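Local coordinates for osmotically inducible protein OsmC (Psychrobacter arcticus, PDB 2PN2), which is of unknown function but probably takes part in osmotic stress and detoxification responses, perhaps reducing peroxides with cysteine thiols as related OsmC proteins do, at residues S60-L65 with R104-V109; T67-C72 with V109-T114; C72-I77 with T91-T96; R82-D87 with K125-T130. One frame throughout, in Å; residues are numbered along the deposited sequence. Where two conformers were deposited one is given.

Overall arrangement
Three of the contacts lie along one face of helix 61-83 and the last at its C-terminal end. Interaction 1, at the N-terminus, holds a sulfate, probably from the crystallisation liquor. Interaction 2, with centres about 12 Å away, shares Val109 and strand 105-114 with it. Interaction 3 sits next to that, its centre about 4 Å from interaction 2; the two share Cys72, and their neighbouring strands are joined by backbone bonds, with Ala70 against Val95. Interaction 4 lies about 12 Å further on by centres and touches interaction 3 through Ile76 with Thr130. Its centre is about 27 Å from that of interaction 1, across the middle of the chain.

Interaction 1. Residues S60-L65 with R104-V109. With SO4 (sulfate ion), chain D.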
loop_
_atom_site.group_PDB
_atom_site.type_symbol
_atom_site.label_atom_id
_atom_site.label_comp_id
_atom_site.label_asym_id
_atom_site.label_seq_id
_atom_site.Cartn_x
_atom_site.Cartn_y
_atom_site.Cartn_z
ATOM N N SER A 60 9.509 1.102 -1.720
ATOM C CA SER A 60 9.060 2.344 -2.356
ATOM C C SER A 60 7.538 2.445 -2.152
ATOM O O SER A 60 6.910 1.452 -1.803
ATOM C CB SER A 60 9.375 2.372 -3.854
ATOM O OG SER A 60 8.534 1.469 -4.543
ATOM N N PRO A 61 6.936 3.651 -2.311
ATOM C CA PRO A 61 5.469 3.740 -2.208
ATOM C C PRO A 61 4.720 2.801 -3.174
ATOM O O PRO A 61 3.800 2.129 -2.740
ATOM C CB PRO A 61 5.190 5.231 -2.460
ATOM C CG PRO A 61 6.439 5.897 -2.002
ATOM C CD PRO A 61 7.534 4.990 -2.470
ATOM N N THR A 62 5.127 2.671 -4.440
ATOM C CA THR A 62 4.429 1.686 -5.333
ATOM C C THR A 62 4.715 0.217 -4.913
ATOM O O THR A 62 3.808 -0.646 -5.031
ATOM C CB THR A 62 4.704 1.911 -6.836
ATOM O OG1 THR A 62 6.078 1.702 -7.123
ATOM C CG2 THR A 62 4.328 3.324 -7.224
ATOM N N ASP A 63 5.913 -0.071 -4.398
ATOM C CA ASP A 63 6.198 -1.415 -3.818
ATOM C C ASP A 63 5.208 -1.690 -2.694
ATOM O O ASP A 63 4.672 -2.783 -2.577
ATOM C CB ASP A 63 7.609 -1.552 -3.215
ATOM C CG ASP A 63 8.711 -1.501 -4.228
ATOM O OD1 ASP A 63 8.462 -1.760 -5.428
ATOM O OD2 ASP A 63 9.841 -1.168 -3.804
ATOM N N LEU A 64 4.960 -0.670 -1.878
ATOM C CA LEU A 64 4.023 -0.785 -0.758
ATOM C C LEU A 64 2.604 -1.109 -1.252
ATOM O O LEU A 64 1.935 -1.981 -0.688
ATOM C CB LEU A 64 4.066 0.507 0.074
ATOM C CG LEU A 64 3.684 0.473 1.538
ATOM C CD1 LEU A 64 4.629 -0.477 2.263
ATOM C CD2 LEU A 64 3.825 1.887 2.094
ATOM N N LEU A 65 2.157 -0.436 -2.314
ATOM C CA LEU A 65 0.840 -0.710 -2.900
ATOM C C LEU A 65 0.771 -2.151 -3.416
ATOM O O LEU A 65 -0.202 -2.848 -3.168
ATOM C CB LEU A 65 0.546 0.248 -4.055
ATOM C CG LEU A 65 -0.839 0.208 -4.697
ATOM C CD1 LEU A 65 -1.835 0.743 -3.716
ATOM C CD2 LEU A 65 -0.852 1.022 -6.001
ATOM N N ARG A 104 4.019 7.507 -15.054
ATOM C CA ARG A 104 4.527 6.397 -14.248
ATOM C C ARG A 104 3.392 5.879 -13.335
ATOM O O ARG A 104 2.757 6.661 -12.629
ATOM C CB ARG A 104 5.750 6.806 -13.408
ATOM C CG ARG A 104 6.296 5.671 -12.503
ATOM C CD ARG A 104 7.701 5.979 -11.947
ATOM N NE ARG A 104 8.162 4.915 -11.032
ATOM C CZ ARG A 104 8.704 3.744 -11.398
ATOM N NH1 ARG A 104 8.900 3.424 -12.673
ATOM N NH2 ARG A 104 9.063 2.871 -10.459
ATOM N N ARG A 105 3.137 4.572 -13.385
ATOM C CA ARG A 105 2.073 3.933 -12.610
ATOM C C ARG A 105 2.291 2.422 -12.677
ATOM O O ARG A 105 3.038 1.948 -13.535
ATOM C CB ARG A 105 0.692 4.283 -13.205
ATOM C CG ARG A 105 0.508 3.765 -14.644
ATOM C CD ARG A 105 -0.720 4.259 -15.385
ATOM N NE ARG A 105 -0.835 3.485 -16.635
ATOM C CZ ARG A 105 -0.305 3.813 -17.820
ATOM N NH1 ARG A 105 0.396 4.929 -17.999
ATOM N NH2 ARG A 105 -0.479 2.987 -18.854
ATOM N N VAL A 106 1.623 1.696 -11.793
ATOM C CA VAL A 106 1.636 0.220 -11.760
ATOM C C VAL A 106 0.710 -0.271 -12.881
ATOM O O VAL A 106 -0.404 0.253 -13.039
ATOM C CB VAL A 106 1.131 -0.327 -10.396
ATOM C CG1 VAL A 106 1.161 -1.888 -10.353
ATOM C CG2 VAL A 106 1.957 0.251 -9.219
ATOM N N SER A 107 1.193 -1.227 -13.678
ATOM C CA SER A 107 0.419 -1.855 -14.770
ATOM C C SER A 107 0.083 -3.330 -14.468
ATOM O O SER A 107 -0.935 -3.835 -14.941
ATOM C CB SER A 107 1.164 -1.748 -16.097
ATOM O OG SER A 107 2.422 -2.427 -16.065
ATOM N N GLU A 108 0.962 -4.039 -13.752
ATOM C CA GLU A 108 0.698 -5.424 -13.377
ATOM C C GLU A 108 1.248 -5.714 -11.987
ATOM O O GLU A 108 2.255 -5.109 -11.570
ATOM C CB GLU A 108 1.321 -6.421 -14.384
ATOM C CG GLU A 108 1.155 -6.073 -15.870
ATOM C CD GLU A 108 1.740 -7.118 -16.825
ATOM O OE1 GLU A 108 2.116 -8.226 -16.393
ATOM O OE2 GLU A 108 1.799 -6.818 -18.027
ATOM N N VAL A 109 0.555 -6.588 -11.257
ATOM C CA VAL A 109 1.064 -7.115 -9.986
ATOM C C VAL A 109 0.930 -8.622 -10.075
ATOM O O VAL A 109 -0.204 -9.147 -10.211
ATOM C CB VAL A 109 0.320 -6.589 -8.754
ATOM C CG1 VAL A 109 0.880 -7.241 -7.500
ATOM C CG2 VAL A 109 0.419 -5.070 -8.652
HETATM S S SO4 D . 7.887 4.309 -7.067
HETATM O O1 SO4 D . 8.478 2.969 -7.043
HETATM O O2 SO4 D . 7.076 4.539 -5.864
HETATM O O3 SO4 D . 8.987 5.269 -7.083
HETATM O O4 SO4 D . 7.075 4.474 -8.268
#
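Thr62 leans its CB on CG2 of Val106 at 4.0 Å, and each branch beyond CB then goes to a bound sulfate. OG1 sits between the backbone N and the carbonyl carbon (chi1 64°), and from there it donates to O1 of the sulfate at 2.7 Å; Lys97 NZ is the other partner of this hydroxyl. The methyl CG2, beside the backbone N, lies alongside sulfate O4. The amide N of Thr62 adds a second hydrogen bond to the anion, reaching sulfate O2 over 3.1 Å with an almost straight N-H of 165°.

Arg104 closes the site from the strand side. Its chain runs extended to NE, which bonds to sulfate O4 at 3.0 Å, so the guanidinium meets the anion at its edge; the bonds from NH2 are weak. Ser60 OG supplies another donor, 2.9 Å from sulfate O1, while accepting from Asp63 N at 3.0 Å. Were Ser60 an alanine, Asp63 N would probably lose its capping acceptor and the sulfate one of its donors. Asp63 returns the favour, its OD2 taking Ser60 N from above the carboxylate plane, and its OD1 makes a salt bridge to Lys97.

Leu65 CD2 comes to 4.3 Å from Val106 CG2, and Leu65 also packs on Leu65 of the second subunit. Through their reciprocal bonds Ser60 and Asp63 form a capping box at the start of helix 61-83, and the sulfate rests in an anion site at a helix N-terminus, completed by an arginine from the loop leading into strand 105-114.

Interaction 2. Residues T67-C72 with V109-T114; sequences TSLASC and VHIAIT
No flat group stands between Leu69 and Ala70 on the helix and Val109 and Ile111 on the strand: no ring, amide or guanidinium presents a face or an edge to the contact. The imidazole of His110 leaves from the far side of the strand, where its NE2 bonds to Glu108. What meets here is methyl against methyl. Leu69 reaches toward the strand with CD2, which touches Val109 CG1 at 4.1 Å and Ile111 CD1 at the same distance. The leucine crosses the valine obliquely but lies at about a right angle to the isoleucine, and a single methyl rests against both strand side chains.

Ile111 divides its branches between two helix residues. With chi1 at -52° its CG1 stands beside the backbone N and carries CD1 to Leu69, while CG2, anti to that N, goes to Ala70 CB at 4.1 Å. The small alanine lets the helix settle close to the sheet at this point: the CA atoms of Ala70 and Ile111 are 6.5 Å apart, against 8.3 Å between those of Leu69 and Val109. The axes of helix 67-72 and strand 109-114 approach to 9.2 Å and cross at -37°. Val95 of the next strand also packs on Ala70.

Elsewhere around the helix, Thr67 and Ser71 make hydroxyl bonds to Ser23 and Thr33 of the second subunit. Between helix and strand there is no hydrogen bond, which implies cohesion by dispersion and burial of apolar surface, with the fit of the methyls setting the spacing.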
loop_
_atom_site.group_PDB
_atom_site.type_symbol
_atom_site.label_atom_id
_atom_site.label_comp_id
_atom_site.label_asym_id
_atom_site.label_seq_id
_atom_site.Cartn_x
_atom_site.Cartn_y
_atom_site.Cartn_z
ATOM N N THR A 67 2.573 -4.747 -2.568
ATOM C CA THR A 67 2.598 -5.638 -1.396
ATOM C C THR A 67 1.277 -5.684 -0.605
ATOM O O THR A 67 0.899 -6.748 -0.114
ATOM C CB THR A 67 3.785 -5.293 -0.474
ATOM O OG1 THR A 67 4.965 -5.221 -1.278
ATOM C CG2 THR A 67 3.952 -6.340 0.639
ATOM N N SER A 68 0.593 -4.548 -0.482
ATOM C CA SER A 68 -0.709 -4.478 0.203
ATOM C C SER A 68 -1.748 -5.395 -0.451
ATOM O O SER A 68 -2.541 -5.989 0.259
ATOM C CB SER A 68 -1.252 -3.033 0.309
ATOM O OG SER A 68 -1.774 -2.557 -0.912
ATOM N N LEU A 69 -1.694 -5.537 -1.787
ATOM C CA LEU A 69 -2.580 -6.432 -2.517
ATOM C C LEU A 69 -2.361 -7.857 -2.072
ATOM O O LEU A 69 -3.318 -8.535 -1.749
ATOM C CB LEU A 69 -2.369 -6.361 -4.041
ATOM C CG LEU A 69 -3.296 -7.251 -4.893
ATOM C CD1 LEU A 69 -4.816 -7.015 -4.546
ATOM C CD2 LEU A 69 -3.024 -6.977 -6.390
ATOM N N ALA A 70 -1.093 -8.282 -2.039
ATOM C CA ALA A 70 -0.714 -9.632 -1.595
ATOM C C ALA A 70 -1.086 -9.876 -0.128
ATOM O O ALA A 70 -1.597 -10.944 0.220
ATOM C CB ALA A 70 0.774 -9.883 -1.820
ATOM N N SER A 71 -0.830 -8.894 0.723
ATOM C CA SER A 71 -1.223 -8.994 2.149
ATOM C C SER A 71 -2.726 -9.142 2.325
ATOM O O SER A 71 -3.184 -9.954 3.136
ATOM C CB SER A 71 -0.757 -7.783 2.943
ATOM O OG SER A 71 0.624 -7.886 3.149
ATOM N N CYS A 72 -3.478 -8.376 1.544
ATOM C CA CYS A 72 -4.928 -8.420 1.580
ATOM C C CYS A 72 -5.446 -9.800 1.152
ATOM O O CYS A 72 -6.329 -10.370 1.811
ATOM C CB CYS A 72 -5.508 -7.328 0.688
ATOM S SG CYS A 72 -7.254 -7.179 0.848
ATOM N N VAL A 109 0.555 -6.588 -11.257
ATOM C CA VAL A 109 1.064 -7.115 -9.986
ATOM C C VAL A 109 0.930 -8.622 -10.075
ATOM O O VAL A 109 -0.204 -9.147 -10.211
ATOM C CB VAL A 109 0.320 -6.589 -8.754
ATOM C CG1 VAL A 109 0.880 -7.241 -7.500
ATOM C CG2 VAL A 109 0.419 -5.070 -8.652
ATOM N N HIS A 110 2.061 -9.324 -10.035
ATOM C CA HIS A 110 2.057 -10.796 -10.088
ATOM C C HIS A 110 2.293 -11.294 -8.680
ATOM O O HIS A 110 3.257 -10.859 -8.026
ATOM C CB HIS A 110 3.103 -11.374 -11.048
ATOM C CG HIS A 110 3.080 -10.777 -12.421
ATOM N ND1 HIS A 110 4.146 -10.882 -13.285
ATOM C CD2 HIS A 110 2.157 -10.009 -13.054
ATOM C CE1 HIS A 110 3.859 -10.256 -14.414
ATOM N NE2 HIS A 110 2.664 -9.708 -14.295
ATOM N N ILE A 111 1.410 -12.172 -8.206
ATOM C CA ILE A 111 1.462 -12.725 -6.854
ATOM C C ILE A 111 1.521 -14.238 -7.001
ATOM O O ILE A 111 0.588 -14.833 -7.517
ATOM C CB ILE A 111 0.227 -12.316 -5.998
ATOM C CG1 ILE A 111 0.007 -10.798 -6.002
ATOM C CG2 ILE A 111 0.337 -12.850 -4.554
ATOM C CD1 ILE A 111 -0.805 -10.304 -7.179
ATOM N N ALA A 112 2.650 -14.838 -6.620
ATOM C CA ALA A 112 2.838 -16.290 -6.658
ATOM C C ALA A 112 2.646 -16.784 -5.227
ATOM O O ALA A 112 3.494 -16.523 -4.360
ATOM C CB ALA A 112 4.234 -16.650 -7.173
ATOM N N ILE A 113 1.552 -17.511 -4.989
ATOM C CA ILE A 113 1.220 -18.008 -3.641
ATOM C C ILE A 113 1.628 -19.484 -3.472
ATOM O O ILE A 113 1.230 -20.327 -4.261
ATOM C CB ILE A 113 -0.272 -17.829 -3.305
ATOM C CG1 ILE A 113 -0.721 -16.369 -3.513
ATOM C CG2 ILE A 113 -0.541 -18.286 -1.864
ATOM C CD1 ILE A 113 -2.172 -16.101 -3.113
ATOM N N THR A 114 2.415 -19.776 -2.438
ATOM C CA THR A 114 2.866 -21.135 -2.142
ATOM C C THR A 114 2.321 -21.507 -0.761
ATOM O O THR A 114 2.698 -20.916 0.245
ATOM C CB THR A 114 4.408 -21.265 -2.239
ATOM O OG1 THR A 114 4.827 -20.869 -3.556
ATOM C CG2 THR A 114 4.877 -22.713 -1.996
#

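Interaction 3. Residues C72-I77 with T91-T96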
loop_
_atom_site.group_PDB
_atom_site.type_symbol
_atom_site.label_atom_id
_atom_site.label_comp_id
_atom_site.label_asym_id
_atom_site.label_seq_id
_atom_site.Cartn_x
_atom_site.Cartn_y
_atom_site.Cartn_z
ATOM N N CYS A 72 -3.478 -8.376 1.544
ATOM C CA CYS A 72 -4.928 -8.420 1.580
ATOM C C CYS A 72 -5.446 -9.800 1.152
ATOM O O CYS A 72 -6.329 -10.370 1.811
ATOM C CB CYS A 72 -5.508 -7.328 0.688
ATOM S SG CYS A 72 -7.254 -7.179 0.848
HETATM N N MSE A 73 -4.852 -10.336 0.085
HETATM C CA MSE A 73 -5.198 -11.666 -0.448
HETATM C C MSE A 73 -4.956 -12.790 0.562
HETATM O O MSE A 73 -5.839 -13.627 0.763
HETATM C CB MSE A 73 -4.423 -11.954 -1.729
HETATM C CG MSE A 73 -4.932 -11.170 -2.886
HETATM SE SE MSE A 73 -4.025 -11.615 -4.556
HETATM C CE MSE A 73 -5.019 -10.418 -5.702
ATOM N N LEU A 74 -3.772 -12.784 1.194
ATOM C CA LEU A 74 -3.446 -13.764 2.227
ATOM C C LEU A 74 -4.375 -13.638 3.441
ATOM O O LEU A 74 -4.753 -14.649 4.027
ATOM C CB LEU A 74 -1.980 -13.675 2.664
ATOM C CG LEU A 74 -0.875 -14.090 1.683
ATOM C CD1 LEU A 74 0.470 -13.924 2.362
ATOM C CD2 LEU A 74 -1.048 -15.532 1.207
ATOM N N THR A 75 -4.756 -12.405 3.790
ATOM C CA THR A 75 -5.624 -12.138 4.951
ATOM C C THR A 75 -7.034 -12.688 4.709
ATOM O O THR A 75 -7.577 -13.392 5.573
ATOM C CB THR A 75 -5.656 -10.633 5.292
ATOM O OG1 THR A 75 -4.310 -10.177 5.526
ATOM C CG2 THR A 75 -6.522 -10.353 6.532
ATOM N N ILE A 76 -7.613 -12.381 3.546
ATOM C CA ILE A 76 -8.961 -12.878 3.194
ATOM C C ILE A 76 -8.946 -14.403 2.980
ATOM O O ILE A 76 -9.937 -15.062 3.313
ATOM C CB ILE A 76 -9.610 -12.104 2.008
ATOM C CG1 ILE A 76 -11.126 -12.313 2.007
ATOM C CG2 ILE A 76 -8.976 -12.485 0.678
ATOM C CD1 ILE A 76 -11.860 -11.593 0.893
ATOM N N ILE A 77 -7.838 -14.953 2.446
ATOM C CA ILE A 77 -7.654 -16.431 2.375
ATOM C C ILE A 77 -7.602 -17.016 3.798
ATOM O O ILE A 77 -8.207 -18.058 4.054
ATOM C CB ILE A 77 -6.403 -16.875 1.530
ATOM C CG1 ILE A 77 -6.686 -16.661 0.042
ATOM C CG2 ILE A 77 -6.076 -18.369 1.760
ATOM C CD1 ILE A 77 -5.438 -16.733 -0.862
ATOM N N THR A 91 2.320 -20.000 4.711
ATOM C CA THR A 91 1.993 -19.723 3.313
ATOM C C THR A 91 2.753 -18.448 2.930
ATOM O O THR A 91 2.910 -17.545 3.760
ATOM C CB THR A 91 0.458 -19.540 3.095
ATOM O OG1 THR A 91 -0.202 -20.786 3.349
ATOM C CG2 THR A 91 0.140 -19.100 1.632
ATOM N N THR A 92 3.258 -18.400 1.702
ATOM C CA THR A 92 4.028 -17.264 1.224
ATOM C C THR A 92 3.490 -16.731 -0.095
ATOM O O THR A 92 2.878 -17.474 -0.873
ATOM C CB THR A 92 5.504 -17.636 1.053
ATOM O OG1 THR A 92 5.622 -18.706 0.107
ATOM C CG2 THR A 92 6.119 -18.068 2.391
ATOM N N ALA A 93 3.735 -15.446 -0.336
ATOM C CA ALA A 93 3.334 -14.771 -1.571
ATOM C C ALA A 93 4.504 -13.934 -2.093
ATOM O O ALA A 93 4.903 -12.992 -1.403
ATOM C CB ALA A 93 2.101 -13.879 -1.321
ATOM N N GLU A 94 5.062 -14.298 -3.265
ATOM C CA GLU A 94 6.130 -13.525 -3.947
ATOM C C GLU A 94 5.443 -12.509 -4.845
ATOM O O GLU A 94 4.629 -12.883 -5.693
ATOM C CB GLU A 94 7.059 -14.392 -4.800
ATOM C CG GLU A 94 8.050 -15.151 -3.986
ATOM C CD GLU A 94 8.840 -16.199 -4.754
ATOM O OE1 GLU A 94 8.737 -16.277 -6.001
ATOM O OE2 GLU A 94 9.575 -16.958 -4.088
ATOM N N VAL A 95 5.786 -11.239 -4.658
ATOM C CA VAL A 95 5.132 -10.134 -5.336
ATOM C C VAL A 95 6.101 -9.565 -6.337
ATOM O O VAL A 95 7.259 -9.277 -6.004
ATOM C CB VAL A 95 4.715 -9.017 -4.348
ATOM C CG1 VAL A 95 3.961 -7.872 -5.104
ATOM C CG2 VAL A 95 3.832 -9.568 -3.210
ATOM N N THR A 96 5.639 -9.442 -7.575
ATOM C CA THR A 96 6.430 -8.859 -8.652
ATOM C C THR A 96 5.563 -7.751 -9.222
ATOM O O THR A 96 4.376 -7.958 -9.408
ATOM C CB THR A 96 6.773 -9.950 -9.718
ATOM O OG1 THR A 96 7.692 -10.902 -9.152
ATOM C CG2 THR A 96 7.408 -9.342 -10.945
#
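Leu74 stands with CG beside its backbone N (chi1 -69°), and its extended second torsion sends CD1 onward, so the two methyls part toward two residues of segment 91-96. CD2 goes to Thr91 CG2 at 3.8 Å, and CD1 to Ala93 CB at 4.0 Å. Thr91 answers with a matching turn: at chi1 -66° its methyl is anti to the backbone N and points at the leucine, while OG1 is turned beside that N and bonds to Ile88 O. The hydroxyl is therefore occupied by its own chain, leaving the methyl to do the packing. Leucine and threonine side chains cross at a slant. Val25 of the second subunit also packs on Leu74.

Ala93, with CB directed at the helix, offers just one methyl; the CA atoms of Leu74 and Ala93, 7.8 Å apart, are the nearest such pair between the segments. The contact lays the middle of the long helix 61-83 on strand 92-100, an outer strand within the chain of the mixed sheet in this alpha+beta OsmC-type fold. Backbone bonds from Thr92 to Thr114 and from Glu94 to Ala112 tie that strand to its neighbour, and Ile111 packs against Ala93.

The outer side of the strand is also engaged. Residues 92 to 95 pair antiparallel with a strand of the second subunit, so the sheet continues across the dimer interface, and Glu94 makes a salt bridge with Lys24 of that subunit.

Interaction 4. Residues R82-D87 with K125-T130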
loop_
_atom_site.group_PDB
_atom_site.type_symbol
_atom_site.label_atom_id
_atom_site.label_comp_id
_atom_site.label_asym_id
_atom_site.label_seq_id
_atom_site.Cartn_x
_atom_site.Cartn_y
_atom_site.Cartn_z
ATOM N N ARG A 82 -9.728 -20.251 8.018
ATOM C CA ARG A 82 -10.171 -20.372 9.412
ATOM C C ARG A 82 -11.567 -20.978 9.438
ATOM O O ARG A 82 -11.830 -21.878 10.239
ATOM C CB ARG A 82 -10.156 -19.023 10.145
ATOM C CG ARG A 82 -10.605 -19.087 11.609
ATOM C CD ARG A 82 -10.590 -17.724 12.251
ATOM N NE ARG A 82 -9.232 -17.210 12.419
ATOM C CZ ARG A 82 -8.914 -15.982 12.838
ATOM N NH1 ARG A 82 -9.844 -15.074 13.132
ATOM N NH2 ARG A 82 -7.633 -15.652 12.957
ATOM N N ASP A 83 -12.456 -20.477 8.574
ATOM C CA ASP A 83 -13.828 -21.002 8.479
ATOM C C ASP A 83 -13.864 -22.467 8.036
ATOM O O ASP A 83 -14.720 -23.212 8.478
ATOM C CB ASP A 83 -14.683 -20.195 7.497
ATOM C CG ASP A 83 -15.009 -18.789 7.979
ATOM O OD1 ASP A 83 -14.954 -18.514 9.194
ATOM O OD2 ASP A 83 -15.352 -17.953 7.111
HETATM N N MSE A 84 -12.944 -22.852 7.157
HETATM C CA MSE A 84 -12.824 -24.235 6.684
HETATM C C MSE A 84 -11.927 -25.123 7.565
HETATM O O MSE A 84 -11.771 -26.310 7.266
HETATM C CB MSE A 84 -12.319 -24.230 5.239
HETATM C CG MSE A 84 -13.261 -23.497 4.295
HETATM SE SE MSE A 84 -12.582 -23.362 2.506
HETATM C CE MSE A 84 -12.821 -25.235 2.110
ATOM N N GLU A 85 -11.346 -24.561 8.635
ATOM C CA GLU A 85 -10.479 -25.284 9.587
ATOM C C GLU A 85 -9.204 -25.883 8.943
ATOM O O GLU A 85 -8.808 -27.025 9.226
ATOM C CB GLU A 85 -11.297 -26.310 10.396
ATOM C CG GLU A 85 -12.448 -25.663 11.191
ATOM C CD GLU A 85 -13.192 -26.613 12.120
ATOM O OE1 GLU A 85 -12.592 -27.597 12.625
ATOM O OE2 GLU A 85 -14.394 -26.358 12.366
ATOM N N ILE A 86 -8.572 -25.064 8.096
ATOM C CA ILE A 86 -7.331 -25.383 7.386
ATOM C C ILE A 86 -6.262 -24.415 7.916
ATOM O O ILE A 86 -6.419 -23.193 7.777
ATOM C CB ILE A 86 -7.483 -25.172 5.848
ATOM C CG1 ILE A 86 -8.608 -26.050 5.268
ATOM C CG2 ILE A 86 -6.165 -25.466 5.117
ATOM C CD1 ILE A 86 -8.948 -25.702 3.812
ATOM N N ASP A 87 -5.208 -24.955 8.538
ATOM C CA ASP A 87 -4.082 -24.154 9.038
ATOM C C ASP A 87 -3.208 -23.871 7.821
ATOM O O ASP A 87 -2.685 -24.808 7.204
ATOM C CB ASP A 87 -3.275 -24.898 10.122
ATOM C CG ASP A 87 -2.218 -24.014 10.812
ATOM O OD1 ASP A 87 -1.776 -22.989 10.248
ATOM O OD2 ASP A 87 -1.814 -24.354 11.943
ATOM N N LYS A 125 -9.360 -23.299 -5.705
ATOM C CA LYS A 125 -10.314 -22.461 -6.432
ATOM C C LYS A 125 -11.050 -21.494 -5.510
ATOM O O LYS A 125 -11.222 -20.338 -5.878
ATOM C CB LYS A 125 -11.303 -23.322 -7.238
ATOM C CG LYS A 125 -12.312 -22.520 -8.050
ATOM N N ILE A 126 -11.469 -21.963 -4.329
ATOM C CA ILE A 126 -12.101 -21.092 -3.310
ATOM C C ILE A 126 -11.108 -19.990 -2.934
ATOM O O ILE A 126 -11.438 -18.789 -3.016
ATOM C CB ILE A 126 -12.589 -21.894 -2.062
ATOM C CG1 ILE A 126 -13.812 -22.743 -2.441
ATOM C CG2 ILE A 126 -12.966 -20.943 -0.891
ATOM C CD1 ILE A 126 -14.198 -23.909 -1.426
ATOM N N PHE A 127 -9.882 -20.395 -2.584
ATOM C CA PHE A 127 -8.841 -19.426 -2.207
ATOM C C PHE A 127 -8.466 -18.488 -3.338
ATOM O O PHE A 127 -8.245 -17.293 -3.107
ATOM C CB PHE A 127 -7.566 -20.094 -1.670
ATOM C CG PHE A 127 -7.741 -20.884 -0.401
ATOM C CD1 PHE A 127 -8.776 -20.637 0.521
ATOM C CD2 PHE A 127 -6.750 -21.799 -0.047
ATOM C CE1 PHE A 127 -8.861 -21.357 1.713
ATOM C CE2 PHE A 127 -6.822 -22.518 1.142
ATOM C CZ PHE A 127 -7.886 -22.307 2.023
ATOM N N TYR A 128 -8.408 -19.015 -4.557
ATOM C CA TYR A 128 -8.130 -18.177 -5.720
ATOM C C TYR A 128 -9.200 -17.090 -5.885
ATOM O O TYR A 128 -8.887 -15.893 -5.971
ATOM C CB TYR A 128 -8.075 -19.031 -6.983
ATOM C CG TYR A 128 -7.750 -18.240 -8.214
ATOM C CD1 TYR A 128 -6.444 -17.859 -8.477
ATOM C CD2 TYR A 128 -8.754 -17.850 -9.114
ATOM C CE1 TYR A 128 -6.131 -17.106 -9.618
ATOM C CE2 TYR A 128 -8.446 -17.098 -10.270
ATOM C CZ TYR A 128 -7.128 -16.734 -10.509
ATOM O OH TYR A 128 -6.791 -15.994 -11.636
ATOM N N ASN A 129 -10.450 -17.535 -5.924
ATOM C CA ASN A 129 -11.597 -16.639 -6.096
ATOM C C ASN A 129 -11.773 -15.637 -4.962
ATOM O O ASN A 129 -12.056 -14.470 -5.233
ATOM C CB ASN A 129 -12.894 -17.430 -6.290
ATOM C CG ASN A 129 -12.894 -18.281 -7.574
ATOM O OD1 ASN A 129 -12.158 -18.017 -8.517
ATOM N ND2 ASN A 129 -13.742 -19.299 -7.599
ATOM N N THR A 130 -11.594 -16.087 -3.713
ATOM C CA THR A 130 -11.694 -15.193 -2.544
ATOM C C THR A 130 -10.624 -14.098 -2.614
ATOM O O THR A 130 -10.926 -12.939 -2.356
ATOM C CB THR A 130 -11.586 -15.935 -1.192
ATOM O OG1 THR A 130 -12.418 -17.095 -1.207
ATOM C CG2 THR A 130 -12.037 -15.040 -0.060
#
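A Schellman motif ends helix 61-83 just where Met84 and Ile86 turn to meet Ile126 and Phe127 of helix 121-132; the positive phi of Glu85 (61°) marks the chain's change of course. Met84 is a selenomethionine, so a selenium replaces the natural sulfur. Its chain is bent at the last torsion (chi3 71°), which carries CE to Ile126 CD1 at 4.0 Å, the two side chains meeting tip to tip. Ile126 CG2 lies 4.2 Å from Met84 SE.

The same SE is 4.3 Å from Phe127 CE1 and 5.4 Å from the centroid of that ring, in an oblique Met-aromatic contact. In this way the residues after helix 61-83 are clasped to the side of helix 121-132 in the OsmC-like fold, with Ile77 and the ring of Phe115 also packing on Phe127. Ile86 approaches the ring from the opposite direction to the phenylalanine chain, and its CD1 comes to 4.0 Å from Phe127 CZ, again obliquely. The carbonyl O of Ile126 takes two bonds from Thr130, from OG1 at 2.7 Å and from N at 2.8 Å.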